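BRIC1 (Synthetic construct, PDB 6FF6) is a computationally designed, mostly helical repeat protein built through an interface-driven strategy to give a novel, corrugated architecture. Local coordinates at residues E32-M37 and L111-L116; Q39-L44 and N55-A60; V136-M141 and H166-A171; T178-T183 and E218-Y223. All blocks are in the same frame, centred on the assembly; numbering follows the deposited sequence.

Contact 1 of 4, residues E32-M37 and L111-L116; sequences ELLADM and LMQRML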
loop_
_atom_site.group_PDB
_atom_site.type_symbol
_atom_site.label_atom_id
_atom_site.label_comp_id
_atom_site.label_asym_id
_atom_site.label_seq_id
_atom_site.Cartn_x
_atom_site.Cartn_y
_atom_site.Cartn_z
ATOM N N GLU A 32 -11.727 10.693 -16.523
ATOM C CA GLU A 32 -12.813 11.317 -17.279
ATOM C C GLU A 32 -13.448 12.394 -16.430
ATOM O O GLU A 32 -13.635 13.508 -16.917
ATOM C CB GLU A 32 -13.882 10.285 -17.686
ATOM C CG GLU A 32 -13.476 9.320 -18.792
ATOM C CD GLU A 32 -14.458 8.193 -19.096
ATOM O OE1 GLU A 32 -15.461 8.049 -18.356
ATOM O OE2 GLU A 32 -14.220 7.445 -20.073
ATOM N N LEU A 33 -13.743 12.079 -15.148
ATOM C CA LEU A 33 -14.350 13.031 -14.216
ATOM C C LEU A 33 -13.480 14.217 -13.998
ATOM O O LEU A 33 -13.998 15.324 -13.929
ATOM C CB LEU A 33 -14.687 12.401 -12.865
ATOM C CG LEU A 33 -15.842 11.419 -12.864
ATOM C CD1 LEU A 33 -15.863 10.582 -11.579
ATOM C CD2 LEU A 33 -17.163 12.123 -13.119
ATOM N N LEU A 34 -12.169 14.011 -13.897
ATOM C CA LEU A 34 -11.247 15.110 -13.662
ATOM C C LEU A 34 -11.131 16.031 -14.866
ATOM O O LEU A 34 -11.020 17.247 -14.703
ATOM C CB LEU A 34 -9.891 14.587 -13.179
ATOM C CG LEU A 34 -9.865 14.009 -11.762
ATOM C CD1 LEU A 34 -8.579 13.207 -11.530
ATOM C CD2 LEU A 34 -10.101 15.099 -10.708
ATOM N N ALA A 35 -11.259 15.462 -16.064
ATOM C CA ALA A 35 -11.269 16.204 -17.331
ATOM C C ALA A 35 -12.544 17.069 -17.405
ATOM O O ALA A 35 -12.492 18.226 -17.827
ATOM C CB ALA A 35 -11.215 15.239 -18.485
ATOM N N ASP A 36 -13.669 16.527 -16.909
ATOM C CA ASP A 36 -14.934 17.233 -16.814
ATOM C C ASP A 36 -14.839 18.356 -15.810
ATOM O O ASP A 36 -15.198 19.486 -16.137
ATOM C CB ASP A 36 -16.054 16.263 -16.426
ATOM C CG ASP A 36 -16.508 15.343 -17.559
ATOM O OD1 ASP A 36 -16.068 15.560 -18.735
ATOM O OD2 ASP A 36 -17.301 14.408 -17.282
ATOM N N MET A 37 -14.302 18.054 -14.605
ATOM C CA MET A 37 -14.066 19.003 -13.520
ATOM C C MET A 37 -13.255 20.175 -13.999
ATOM O O MET A 37 -13.606 21.316 -13.691
ATOM C CB MET A 37 -13.282 18.331 -12.401
ATOM C CG MET A 37 -14.132 17.676 -11.377
ATOM S SD MET A 37 -13.212 17.414 -9.852
ATOM C CE MET A 37 -12.468 19.002 -9.669
ATOM N N LEU A 111 -4.114 18.204 -7.646
ATOM C CA LEU A 111 -3.711 17.352 -6.536
ATOM C C LEU A 111 -4.446 16.021 -6.617
ATOM O O LEU A 111 -3.793 14.976 -6.618
ATOM C CB LEU A 111 -3.944 18.019 -5.183
ATOM C CG LEU A 111 -3.428 17.209 -3.999
ATOM C CD1 LEU A 111 -1.911 16.824 -4.172
ATOM C CD2 LEU A 111 -3.797 17.894 -2.685
ATOM N N MET A 112 -5.787 16.064 -6.776
ATOM C CA MET A 112 -6.620 14.877 -7.010
ATOM C C MET A 112 -6.068 14.033 -8.202
ATOM O O MET A 112 -5.998 12.814 -8.117
ATOM C CB MET A 112 -8.055 15.296 -7.298
ATOM C CG MET A 112 -8.783 15.724 -6.082
ATOM S SD MET A 112 -10.405 16.415 -6.475
ATOM C CE MET A 112 -11.271 14.970 -6.966
ATOM N N GLN A 113 -5.659 14.697 -9.295
ATOM C CA GLN A 113 -5.076 14.027 -10.450
ATOM C C GLN A 113 -3.753 13.369 -10.063
ATOM O O GLN A 113 -3.550 12.205 -10.391
ATOM C CB GLN A 113 -4.884 15.007 -11.615
ATOM C CG GLN A 113 -4.329 14.343 -12.873
ATOM C CD GLN A 113 -5.326 13.396 -13.506
ATOM O OE1 GLN A 113 -6.381 13.817 -13.994
ATOM N NE2 GLN A 113 -5.016 12.097 -13.512
ATOM N N ARG A 114 -2.872 14.097 -9.357
ATOM C CA ARG A 114 -1.550 13.586 -8.927
ATOM C C ARG A 114 -1.656 12.395 -7.982
ATOM O O ARG A 114 -0.897 11.431 -8.132
ATOM C CB ARG A 114 -0.660 14.702 -8.337
ATOM C CG ARG A 114 -0.056 15.587 -9.462
ATOM C CD ARG A 114 0.960 16.628 -9.019
ATOM N NE ARG A 114 0.490 17.391 -7.862
ATOM C CZ ARG A 114 0.065 18.649 -7.886
ATOM N NH1 ARG A 114 0.071 19.337 -9.023
ATOM N NH2 ARG A 114 -0.346 19.239 -6.769
ATOM N N MET A 115 -2.624 12.454 -7.048
ATOM C CA MET A 115 -2.936 11.398 -6.083
ATOM C C MET A 115 -3.497 10.178 -6.787
ATOM O O MET A 115 -3.078 9.055 -6.522
ATOM C CB MET A 115 -3.872 11.916 -4.971
ATOM C CG MET A 115 -3.184 12.915 -4.021
ATOM S SD MET A 115 -1.593 12.323 -3.328
ATOM C CE MET A 115 -0.383 13.182 -4.396
ATOM N N LEU A 116 -4.367 10.400 -7.753
ATOM C CA LEU A 116 -4.938 9.331 -8.551
ATOM C C LEU A 116 -3.828 8.622 -9.277
ATOM O O LEU A 116 -3.767 7.400 -9.216
ATOM C CB LEU A 116 -5.944 9.890 -9.552
ATOM C CG LEU A 116 -6.720 8.869 -10.366
ATOM C CD1 LEU A 116 -7.679 8.048 -9.488
ATOM C CD2 LEU A 116 -7.415 9.530 -11.559
#
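The carboxamide of Gln113 meets Leu34 through its oxygen, OE1 lying 3.4 Å from CD1 of Leu34 and 3.7 Å from its CB, while the amide nitrogen serves polar partners instead: NE2 bonds to Asp117 and, weakly, to Asp31. Those bonds help set the turn of the flat group. CG of Gln113 lies opposite the backbone N across the CA-CB bond, and the bend that follows (chi2 68°) swings the amide back to cross the isobutyl group of Leu34 at a slant. The other planar group, the guanidinium of Arg114, has one face over the backbone N of Leu111 and reaches away from helix 23-42 to form a salt bridge with Asp132 of the second subunit.

Leu34 is the wedge of the contact, and its two methyls divide the work. CD1 sits beside Gln113 and touches CD2 of Leu116 at 3.9 Å. CD2 instead faces Met112, 3.9 Å from its CE and 4.0 Å from its CB. Because the Met112 chain folds at its last torsion (chi3 71°), the same CE also comes to 4.3 Å from SD of Met37. Ile64 of helix 51-71 and Val80 of helix 74-92 pack onto Leu34 and Met112 respectively. Cutting Leu34 back to an alanine would probably open a gap between Met112 and Leu116 and take from OE1 of Gln113 its nearest apolar neighbour, CD1, with only the CB left beside it.

The two segments run antiparallel at 166°, their axes 10.7 Å apart, consistent with the first and last helices of an Hpt-like four-helix bundle.

Contact 2 of 4, residues Q39-L44 and N55-A60; sequences QHLLDL and NAIFRA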
loop_
_atom_site.group_PDB
_atom_site.type_symbol
_atom_site.label_atom_id
_atom_site.label_comp_id
_atom_site.label_asym_id
_atom_site.label_seq_id
_atom_site.Cartn_x
_atom_site.Cartn_y
_atom_site.Cartn_z
ATOM N N GLN A 39 -12.866 21.386 -17.108
ATOM C CA GLN A 39 -13.624 22.228 -18.000
ATOM C C GLN A 39 -14.645 23.077 -17.242
ATOM O O GLN A 39 -14.771 24.269 -17.534
ATOM C CB GLN A 39 -14.276 21.399 -19.109
ATOM C CG GLN A 39 -14.912 22.256 -20.220
ATOM C CD GLN A 39 -13.922 23.041 -21.072
ATOM O OE1 GLN A 39 -13.042 22.469 -21.724
ATOM N NE2 GLN A 39 -14.059 24.367 -21.111
ATOM N N HIS A 40 -15.360 22.477 -16.267
ATOM C CA HIS A 40 -16.346 23.200 -15.457
ATOM C C HIS A 40 -15.667 24.277 -14.613
ATOM O O HIS A 40 -16.206 25.351 -14.487
ATOM C CB HIS A 40 -17.150 22.257 -14.544
ATOM C CG HIS A 40 -17.987 21.254 -15.261
ATOM N ND1 HIS A 40 -18.865 21.623 -16.293
ATOM C CD2 HIS A 40 -18.073 19.918 -15.074
ATOM C CE1 HIS A 40 -19.444 20.503 -16.690
ATOM N NE2 HIS A 40 -18.997 19.448 -15.992
ATOM N N LEU A 41 -14.499 23.999 -14.054
ATOM C CA LEU A 41 -13.773 24.986 -13.267
ATOM C C LEU A 41 -13.376 26.176 -14.128
ATOM O O LEU A 41 -13.468 27.321 -13.692
ATOM C CB LEU A 41 -12.526 24.366 -12.633
ATOM C CG LEU A 41 -12.754 23.555 -11.375
ATOM C CD1 LEU A 41 -11.544 22.682 -11.063
ATOM C CD2 LEU A 41 -13.150 24.444 -10.202
ATOM N N LEU A 42 -12.962 25.886 -15.364
ATOM C CA LEU A 42 -12.551 26.878 -16.329
ATOM C C LEU A 42 -13.713 27.702 -16.791
ATOM O O LEU A 42 -13.524 28.861 -17.151
ATOM C CB LEU A 42 -11.853 26.204 -17.518
ATOM C CG LEU A 42 -10.484 25.597 -17.235
ATOM C CD1 LEU A 42 -10.001 24.864 -18.429
ATOM C CD2 LEU A 42 -9.472 26.660 -16.832
ATOM N N ASP A 43 -14.918 27.123 -16.757
ATOM C CA ASP A 43 -16.142 27.820 -17.179
ATOM C C ASP A 43 -16.844 28.602 -16.079
ATOM O O ASP A 43 -17.902 29.179 -16.340
ATOM C CB ASP A 43 -17.131 26.856 -17.852
ATOM C CG ASP A 43 -16.646 26.245 -19.148
ATOM O OD1 ASP A 43 -15.820 26.889 -19.842
ATOM O OD2 ASP A 43 -17.089 25.125 -19.471
ATOM N N LEU A 44 -16.273 28.648 -14.877
ATOM C CA LEU A 44 -16.823 29.381 -13.745
ATOM C C LEU A 44 -16.664 30.867 -13.959
ATOM O O LEU A 44 -15.599 31.297 -14.436
ATOM C CB LEU A 44 -16.105 29.001 -12.444
ATOM C CG LEU A 44 -16.497 27.686 -11.813
ATOM C CD1 LEU A 44 -15.510 27.304 -10.757
ATOM C CD2 LEU A 44 -17.892 27.770 -11.197
ATOM N N ASN A 55 -22.243 22.430 -8.862
ATOM C CA ASN A 55 -22.856 21.136 -8.592
ATOM C C ASN A 55 -22.219 20.050 -9.401
ATOM O O ASN A 55 -22.015 18.965 -8.866
ATOM C CB ASN A 55 -24.352 21.170 -8.819
ATOM C CG ASN A 55 -25.111 21.610 -7.602
ATOM O OD1 ASN A 55 -24.584 21.680 -6.481
ATOM N ND2 ASN A 55 -26.376 21.898 -7.789
ATOM N N ALA A 56 -21.859 20.344 -10.666
ATOM C CA ALA A 56 -21.157 19.413 -11.560
ATOM C C ALA A 56 -19.787 19.061 -11.003
ATOM O O ALA A 56 -19.448 17.883 -10.937
ATOM C CB ALA A 56 -21.017 20.006 -12.954
ATOM N N ILE A 57 -19.021 20.065 -10.553
ATOM C CA ILE A 57 -17.696 19.848 -9.973
ATOM C C ILE A 57 -17.833 19.039 -8.685
ATOM O O ILE A 57 -17.058 18.118 -8.426
ATOM C CB ILE A 57 -16.977 21.194 -9.751
ATOM C CG1 ILE A 57 -16.758 21.921 -11.074
ATOM C CG2 ILE A 57 -15.645 20.956 -9.079
ATOM C CD1 ILE A 57 -16.670 23.408 -10.972
ATOM N N PHE A 58 -18.847 19.360 -7.900
ATOM C CA PHE A 58 -19.130 18.653 -6.669
ATOM C C PHE A 58 -19.467 17.184 -6.929
ATOM O O PHE A 58 -18.933 16.322 -6.254
ATOM C CB PHE A 58 -20.269 19.355 -5.920
ATOM C CG PHE A 58 -20.559 18.692 -4.604
ATOM C CD1 PHE A 58 -19.768 18.953 -3.487
ATOM C CD2 PHE A 58 -21.591 17.765 -4.487
ATOM C CE1 PHE A 58 -20.009 18.301 -2.276
ATOM C CE2 PHE A 58 -21.829 17.114 -3.273
ATOM C CZ PHE A 58 -21.027 17.373 -2.182
ATOM N N ARG A 59 -20.338 16.899 -7.905
ATOM C CA ARG A 59 -20.747 15.533 -8.269
ATOM C C ARG A 59 -19.575 14.688 -8.692
ATOM O O ARG A 59 -19.484 13.525 -8.294
ATOM C CB ARG A 59 -21.749 15.563 -9.417
ATOM C CG ARG A 59 -23.158 15.882 -9.004
ATOM C CD ARG A 59 -23.857 16.525 -10.166
ATOM N NE ARG A 59 -25.075 17.188 -9.737
ATOM C CZ ARG A 59 -26.204 17.185 -10.426
ATOM N NH1 ARG A 59 -26.267 16.584 -11.606
ATOM N NH2 ARG A 59 -27.285 17.778 -9.939
ATOM N N ALA A 60 -18.684 15.261 -9.516
ATOM C CA ALA A 60 -17.496 14.565 -9.996
ATOM C C ALA A 60 -16.568 14.277 -8.823
ATOM O O ALA A 60 -16.070 13.164 -8.713
ATOM C CB ALA A 60 -16.790 15.399 -11.044
#
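Facing His40, the helical turn that carries Ala56 and Ile57 is held by the bond from Arg59 N to Asn55 O, 2.8 Å long and the shortest polar bond within the two segments. Ala56 O is engaged one step further on by the amide of Ala60. Between the segments themselves the meeting is one of carbon surfaces.

His40 lays its imidazole beneath the methyl of Ala56: CB stands 3.8 Å from the ring centroid and 18° off the normal, a CH-pi contact over one face, displaced toward the CD2-NE2 side. With CG beside the backbone N (chi1 -63°), the ring leans to Ala56, and CB of His40 is left to meet CG1 of Ile57 at 3.5 Å. An alanine here would keep that CB contact, but the methyl of Ala56 would probably lose its aromatic floor and lie more open to solvent.

Ile57 supplies the buried half through CD1. Leu41 crosses it at about a right angle, CD2 to CD1 3.7 Å, and Leu44 comes tip to tip, its CD1 4.1 Å from the same methyl. Met83 and Leu87 of helix 74-92 press on Ile57, while Phe105 and Leu106 of helix 99-121 back Leu41.

Helix 23-42 ends here and helix 51-71 runs back along it, the helical hairpin that opens a four-helix bundle.

Contact 3 of 4, residues V136-M141 and H166-A171; sequences VMLKVM and HFIKGA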
loop_
_atom_site.group_PDB
_atom_site.type_symbol
_atom_site.label_atom_id
_atom_site.label_comp_id
_atom_site.label_asym_id
_atom_site.label_seq_id
_atom_site.Cartn_x
_atom_site.Cartn_y
_atom_site.Cartn_z
ATOM N N VAL A 136 10.718 -17.859 -5.773
ATOM C CA VAL A 136 10.762 -18.754 -4.614
ATOM C C VAL A 136 9.598 -19.753 -4.598
ATOM O O VAL A 136 9.824 -20.956 -4.380
ATOM C CB VAL A 136 10.888 -17.977 -3.284
ATOM C CG1 VAL A 136 10.895 -18.927 -2.095
ATOM C CG2 VAL A 136 12.151 -17.120 -3.278
ATOM N N MET A 137 8.371 -19.273 -4.858
ATOM C CA MET A 137 7.182 -20.135 -4.932
ATOM C C MET A 137 7.270 -21.241 -6.004
ATOM O O MET A 137 6.745 -22.339 -5.798
ATOM C CB MET A 137 5.918 -19.304 -5.101
ATOM C CG MET A 137 5.487 -18.680 -3.796
ATOM S SD MET A 137 3.767 -18.151 -3.867
ATOM C CE MET A 137 3.361 -17.996 -2.070
ATOM N N LEU A 138 7.976 -20.972 -7.103
ATOM C CA LEU A 138 8.150 -21.938 -8.180
ATOM C C LEU A 138 9.085 -23.042 -7.742
ATOM O O LEU A 138 8.849 -24.223 -8.046
ATOM C CB LEU A 138 8.633 -21.241 -9.464
ATOM C CG LEU A 138 7.580 -20.338 -10.148
ATOM C CD1 LEU A 138 8.200 -19.474 -11.213
ATOM C CD2 LEU A 138 6.438 -21.157 -10.702
ATOM N N LYS A 139 10.107 -22.665 -6.946
ATOM C CA LYS A 139 11.074 -23.612 -6.364
ATOM C C LYS A 139 10.368 -24.538 -5.394
ATOM O O LYS A 139 10.577 -25.755 -5.431
ATOM C CB LYS A 139 12.233 -22.886 -5.676
ATOM C CG LYS A 139 13.306 -22.386 -6.636
ATOM C CD LYS A 139 14.513 -21.844 -5.881
ATOM C CE LYS A 139 15.566 -21.279 -6.808
ATOM N NZ LYS A 139 16.804 -20.894 -6.065
ATOM N N VAL A 140 9.497 -23.966 -4.554
ATOM C CA VAL A 140 8.723 -24.749 -3.592
ATOM C C VAL A 140 7.822 -25.767 -4.327
ATOM O O VAL A 140 7.848 -26.962 -3.994
ATOM C CB VAL A 140 7.955 -23.850 -2.595
ATOM C CG1 VAL A 140 7.061 -24.679 -1.673
ATOM C CG2 VAL A 140 8.924 -23.000 -1.769
ATOM N N MET A 141 7.077 -25.281 -5.361
ATOM C CA MET A 141 6.177 -26.071 -6.214
ATOM C C MET A 141 6.927 -27.242 -6.826
ATOM O O MET A 141 6.462 -28.384 -6.721
ATOM C CB MET A 141 5.605 -25.200 -7.341
ATOM C CG MET A 141 4.400 -24.399 -6.932
ATOM S SD MET A 141 3.768 -23.332 -8.281
ATOM C CE MET A 141 2.747 -24.481 -9.145
ATOM N N HIS A 166 -2.152 -20.671 -6.927
ATOM C CA HIS A 166 -3.226 -19.706 -6.698
ATOM C C HIS A 166 -2.660 -18.300 -6.478
ATOM O O HIS A 166 -3.202 -17.337 -7.029
ATOM C CB HIS A 166 -4.102 -20.126 -5.511
ATOM C CG HIS A 166 -5.222 -19.169 -5.224
ATOM N ND1 HIS A 166 -6.343 -19.098 -6.039
ATOM C CD2 HIS A 166 -5.356 -18.273 -4.219
ATOM C CE1 HIS A 166 -7.121 -18.171 -5.505
ATOM N NE2 HIS A 166 -6.572 -17.646 -4.407
ATOM N N PHE A 167 -1.566 -18.185 -5.691
ATOM C CA PHE A 167 -0.925 -16.892 -5.454
ATOM C C PHE A 167 -0.389 -16.295 -6.762
ATOM O O PHE A 167 -0.672 -15.128 -7.067
ATOM C CB PHE A 167 0.205 -16.993 -4.418
ATOM C CG PHE A 167 1.033 -15.724 -4.294
ATOM C CD1 PHE A 167 0.544 -14.616 -3.601
ATOM C CD2 PHE A 167 2.282 -15.623 -4.903
ATOM C CE1 PHE A 167 1.299 -13.448 -3.501
ATOM C CE2 PHE A 167 3.040 -14.455 -4.792
ATOM C CZ PHE A 167 2.544 -13.379 -4.091
ATOM N N ILE A 168 0.385 -17.101 -7.523
ATOM C CA ILE A 168 0.993 -16.683 -8.779
ATOM C C ILE A 168 -0.072 -16.228 -9.755
ATOM O O ILE A 168 0.079 -15.171 -10.356
ATOM C CB ILE A 168 1.943 -17.740 -9.362
ATOM C CG1 ILE A 168 3.097 -18.073 -8.368
ATOM C CG2 ILE A 168 2.513 -17.227 -10.681
ATOM C CD1 ILE A 168 3.833 -19.417 -8.625
ATOM N N LYS A 169 -1.179 -16.974 -9.851
ATOM C CA LYS A 169 -2.303 -16.608 -10.702
ATOM C C LYS A 169 -2.876 -15.269 -10.285
ATOM O O LYS A 169 -3.012 -14.387 -11.132
ATOM C CB LYS A 169 -3.391 -17.689 -10.682
ATOM C CG LYS A 169 -4.515 -17.409 -11.678
ATOM C CD LYS A 169 -5.772 -18.177 -11.364
ATOM C CE LYS A 169 -6.593 -17.630 -10.216
ATOM N NZ LYS A 169 -7.788 -18.471 -9.936
ATOM N N GLY A 170 -3.198 -15.132 -8.997
ATOM C CA GLY A 170 -3.754 -13.910 -8.416
ATOM C C GLY A 170 -2.886 -12.703 -8.689
ATOM O O GLY A 170 -3.358 -11.719 -9.264
ATOM N N ALA A 171 -1.592 -12.821 -8.347
ATOM C CA ALA A 171 -0.562 -11.807 -8.562
ATOM C C ALA A 171 -0.355 -11.459 -10.058
ATOM O O ALA A 171 -0.269 -10.273 -10.397
ATOM C CB ALA A 171 0.735 -12.264 -7.933
#
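Met137 can be followed outward as it reaches from helix 125-146 to helix 155-174. Its CB lies 4.1 Å from CD1 of Ile168. CG stands beside the backbone N, and the chain beyond it is extended, carrying the sulfur to Phe167: SD is 4.1 Å from the ring centroid and 55° off the normal, an oblique Met-aromatic contact on the CD2 side. The terminal CE stays with the ring, 3.8 Å from CD2 and 3.9 Å from CG of Phe167, and the two side chains cross at about a right angle.

Ile168 gathers the remaining residues on one methyl. Its CD1 touches CD2 of Leu138 at 3.8 Å and SD of Met141 at 3.9 Å, both side chains passing it at a slant. The segments run antiparallel at 150°, with axes 11.0 Å apart.

The second subunit adds to this layer: its Tyr78 ring meets that of Phe167, and its Leu82 packs on Met137.

The chemistry is thus apolar throughout, made of aliphatic carbon, thioether sulfur and one phenyl ring. Dispersion, the Met-aromatic term and exclusion of water probably hold these helices together, and the same oily surface runs on into the subunit interface.

Contact 4 of 4, residues T178-T183 and E218-Y223; sequences TILQET and EQLDAY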
loop_
_atom_site.group_PDB
_atom_site.type_symbol
_atom_site.label_atom_id
_atom_site.label_comp_id
_atom_site.label_asym_id
_atom_site.label_seq_id
_atom_site.Cartn_x
_atom_site.Cartn_y
_atom_site.Cartn_z
ATOM N N THR A 178 -1.464 -11.719 -18.516
ATOM C CA THR A 178 -2.484 -12.623 -19.057
ATOM C C THR A 178 -1.933 -14.025 -19.364
ATOM O O THR A 178 -2.547 -15.006 -18.942
ATOM C CB THR A 178 -3.177 -11.958 -20.271
ATOM O OG1 THR A 178 -3.962 -10.857 -19.816
ATOM C CG2 THR A 178 -4.059 -12.914 -21.070
ATOM N N ILE A 179 -0.791 -14.121 -20.078
ATOM C CA ILE A 179 -0.171 -15.399 -20.441
ATOM C C ILE A 179 0.207 -16.207 -19.192
ATOM O O ILE A 179 -0.142 -17.382 -19.132
ATOM C CB ILE A 179 0.991 -15.203 -21.440
ATOM C CG1 ILE A 179 0.430 -14.985 -22.842
ATOM C CG2 ILE A 179 1.950 -16.370 -21.443
ATOM C CD1 ILE A 179 1.399 -14.410 -23.854
ATOM N N LEU A 180 0.880 -15.584 -18.201
ATOM C CA LEU A 180 1.296 -16.251 -16.933
ATOM C C LEU A 180 0.098 -16.706 -16.110
ATOM O O LEU A 180 0.112 -17.812 -15.554
ATOM C CB LEU A 180 2.244 -15.370 -16.073
ATOM C CG LEU A 180 2.702 -15.905 -14.694
ATOM C CD1 LEU A 180 3.541 -17.177 -14.823
ATOM C CD2 LEU A 180 3.436 -14.838 -13.926
ATOM N N GLN A 181 -0.928 -15.838 -16.037
ATOM C CA GLN A 181 -2.144 -16.091 -15.286
ATOM C C GLN A 181 -2.846 -17.292 -15.831
ATOM O O GLN A 181 -3.187 -18.171 -15.059
ATOM C CB GLN A 181 -3.059 -14.871 -15.325
ATOM C CG GLN A 181 -4.264 -14.991 -14.411
ATOM C CD GLN A 181 -5.278 -13.908 -14.666
ATOM O OE1 GLN A 181 -5.473 -13.453 -15.808
ATOM N NE2 GLN A 181 -5.978 -13.503 -13.610
ATOM N N GLU A 182 -3.032 -17.351 -17.155
ATOM C CA GLU A 182 -3.704 -18.456 -17.814
ATOM C C GLU A 182 -3.018 -19.791 -17.605
ATOM O O GLU A 182 -3.702 -20.759 -17.279
ATOM C CB GLU A 182 -3.910 -18.154 -19.295
ATOM C CG GLU A 182 -4.968 -17.086 -19.543
ATOM C CD GLU A 182 -6.254 -17.280 -18.760
ATOM O OE1 GLU A 182 -6.400 -16.632 -17.698
ATOM O OE2 GLU A 182 -7.096 -18.107 -19.188
ATOM N N THR A 183 -1.670 -19.843 -17.754
ATOM C CA THR A 183 -0.868 -21.047 -17.572
ATOM C C THR A 183 -1.051 -21.591 -16.177
ATOM O O THR A 183 -1.329 -22.777 -16.021
ATOM C CB THR A 183 0.606 -20.792 -17.902
ATOM O OG1 THR A 183 0.695 -20.277 -19.220
ATOM C CG2 THR A 183 1.444 -22.058 -17.828
ATOM N N GLU A 218 9.974 -19.093 -17.356
ATOM C CA GLU A 218 10.320 -18.368 -18.592
ATOM C C GLU A 218 9.346 -17.206 -18.797
ATOM O O GLU A 218 9.772 -16.126 -19.234
ATOM C CB GLU A 218 10.270 -19.293 -19.801
ATOM C CG GLU A 218 11.335 -20.375 -19.829
ATOM C CD GLU A 218 11.195 -21.381 -20.963
ATOM O OE1 GLU A 218 10.211 -21.287 -21.738
ATOM O OE2 GLU A 218 12.074 -22.269 -21.072
ATOM N N GLN A 219 8.035 -17.428 -18.475
ATOM C CA GLN A 219 6.996 -16.392 -18.589
ATOM C C GLN A 219 7.324 -15.289 -17.597
ATOM O O GLN A 219 7.384 -14.136 -17.989
ATOM C CB GLN A 219 5.582 -16.959 -18.345
ATOM C CG GLN A 219 5.024 -17.779 -19.505
ATOM C CD GLN A 219 3.822 -18.587 -19.101
ATOM O OE1 GLN A 219 3.400 -18.589 -17.950
ATOM N NE2 GLN A 219 3.252 -19.316 -20.021
ATOM N N LEU A 220 7.648 -15.664 -16.347
ATOM C CA LEU A 220 8.076 -14.735 -15.298
ATOM C C LEU A 220 9.332 -13.925 -15.722
ATOM O O LEU A 220 9.314 -12.693 -15.677
ATOM C CB LEU A 220 8.311 -15.505 -14.007
ATOM C CG LEU A 220 8.537 -14.647 -12.778
ATOM C CD1 LEU A 220 7.239 -13.891 -12.396
ATOM C CD2 LEU A 220 9.222 -15.450 -11.628
ATOM N N ASP A 221 10.358 -14.620 -16.231
ATOM C CA ASP A 221 11.601 -14.043 -16.746
ATOM C C ASP A 221 11.399 -13.063 -17.905
ATOM O O ASP A 221 12.054 -12.016 -17.945
ATOM C CB ASP A 221 12.597 -15.147 -17.120
ATOM C CG ASP A 221 13.155 -15.930 -15.928
ATOM O OD1 ASP A 221 12.917 -15.510 -14.759
ATOM O OD2 ASP A 221 13.808 -16.970 -16.158
ATOM N N ALA A 222 10.500 -13.391 -18.845
ATOM C CA ALA A 222 10.188 -12.502 -19.960
ATOM C C ALA A 222 9.659 -11.194 -19.390
ATOM O O ALA A 222 10.218 -10.143 -19.699
ATOM C CB ALA A 222 9.154 -13.131 -20.867
ATOM N N TYR A 223 8.643 -11.257 -18.496
ATOM C CA TYR A 223 8.084 -10.058 -17.851
ATOM C C TYR A 223 9.146 -9.331 -16.996
ATOM O O TYR A 223 9.141 -8.096 -16.954
ATOM C CB TYR A 223 6.882 -10.380 -16.948
ATOM C CG TYR A 223 5.726 -11.135 -17.561
ATOM C CD1 TYR A 223 5.001 -10.598 -18.619
ATOM C CD2 TYR A 223 5.250 -12.305 -16.978
ATOM C CE1 TYR A 223 3.880 -11.244 -19.125
ATOM C CE2 TYR A 223 4.163 -12.989 -17.514
ATOM C CZ TYR A 223 3.475 -12.447 -18.583
ATOM O OH TYR A 223 2.371 -13.079 -19.088
#
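Gln219 and Thr183 form the tight, polar heart of this contact, whereas the packing thins out toward exposed Thr178. Gln219 stretches across fully extended beyond CG, and NE2 gives a hydrogen bond to OG1 of Thr183, 2.8 Å long with an angle of 157° at the hydrogen. The hydroxyl lies near the plane of the amide. It in turn donates to Ile179 O at 3.0 Å, a carbonyl that also takes the backbone N-H of Thr183, the two donors arriving from opposite faces of its plane. OE1 of the same glutamine rests 3.3 Å from CA of Leu180.

The second polar tie is made by Tyr223, whose OH accepts the backbone N-H of Leu180 at 3.0 Å, an amide in the first turn of helix 178-196. CB of Leu180 lies against the ring edge, near its plane, 3.4 Å from CE2. The leucine's CG, anti to the backbone N, directs CD1 at the oxygen of Gln219.

Packing slackens between Leu180 CD2 and Leu220 CD1, 4.2 Å apart. Ile179 is partly exposed yet closely packed, its CG2 3.5 Å from NE2 of Gln219; on the solvent side, the CB of Thr178 is directed away from helix 203-224. Phe234 of helix 231-247 covers Ile179 and Thr183, and Phe177 stacks on Tyr223.

Three buried polar side chains, Gln219, Thr183 and Tyr223, therefore find partners across antiparallel helices only 9.7 Å apart. Such directional bonds are likely to fix the register more firmly than leucine packing could by itself.

The four contacts fall into two groups on opposite sides of the chain's centre. Contacts 1 and 2 share helix 23-42, with centres 12 Å apart, and contact 2 is nested within the loop that contact 1 closes; Met37 joins them by resting its CG 3.5 Å from CB of Ala60. Contacts 3 and 4 are likewise 12 Å apart between centres, joined where Leu138 CD1 meets Leu220 CD2 at 4.2 Å. Contacts 1 and 3 lie 36 Å apart between centres, yet both touch the second subunit, Arg114 through a salt bridge to its Asp132 and Phe167 by meeting the ring of its Tyr78. Contacts 2 and 4 stay within their own bundles, about 29 Å between nearest atoms.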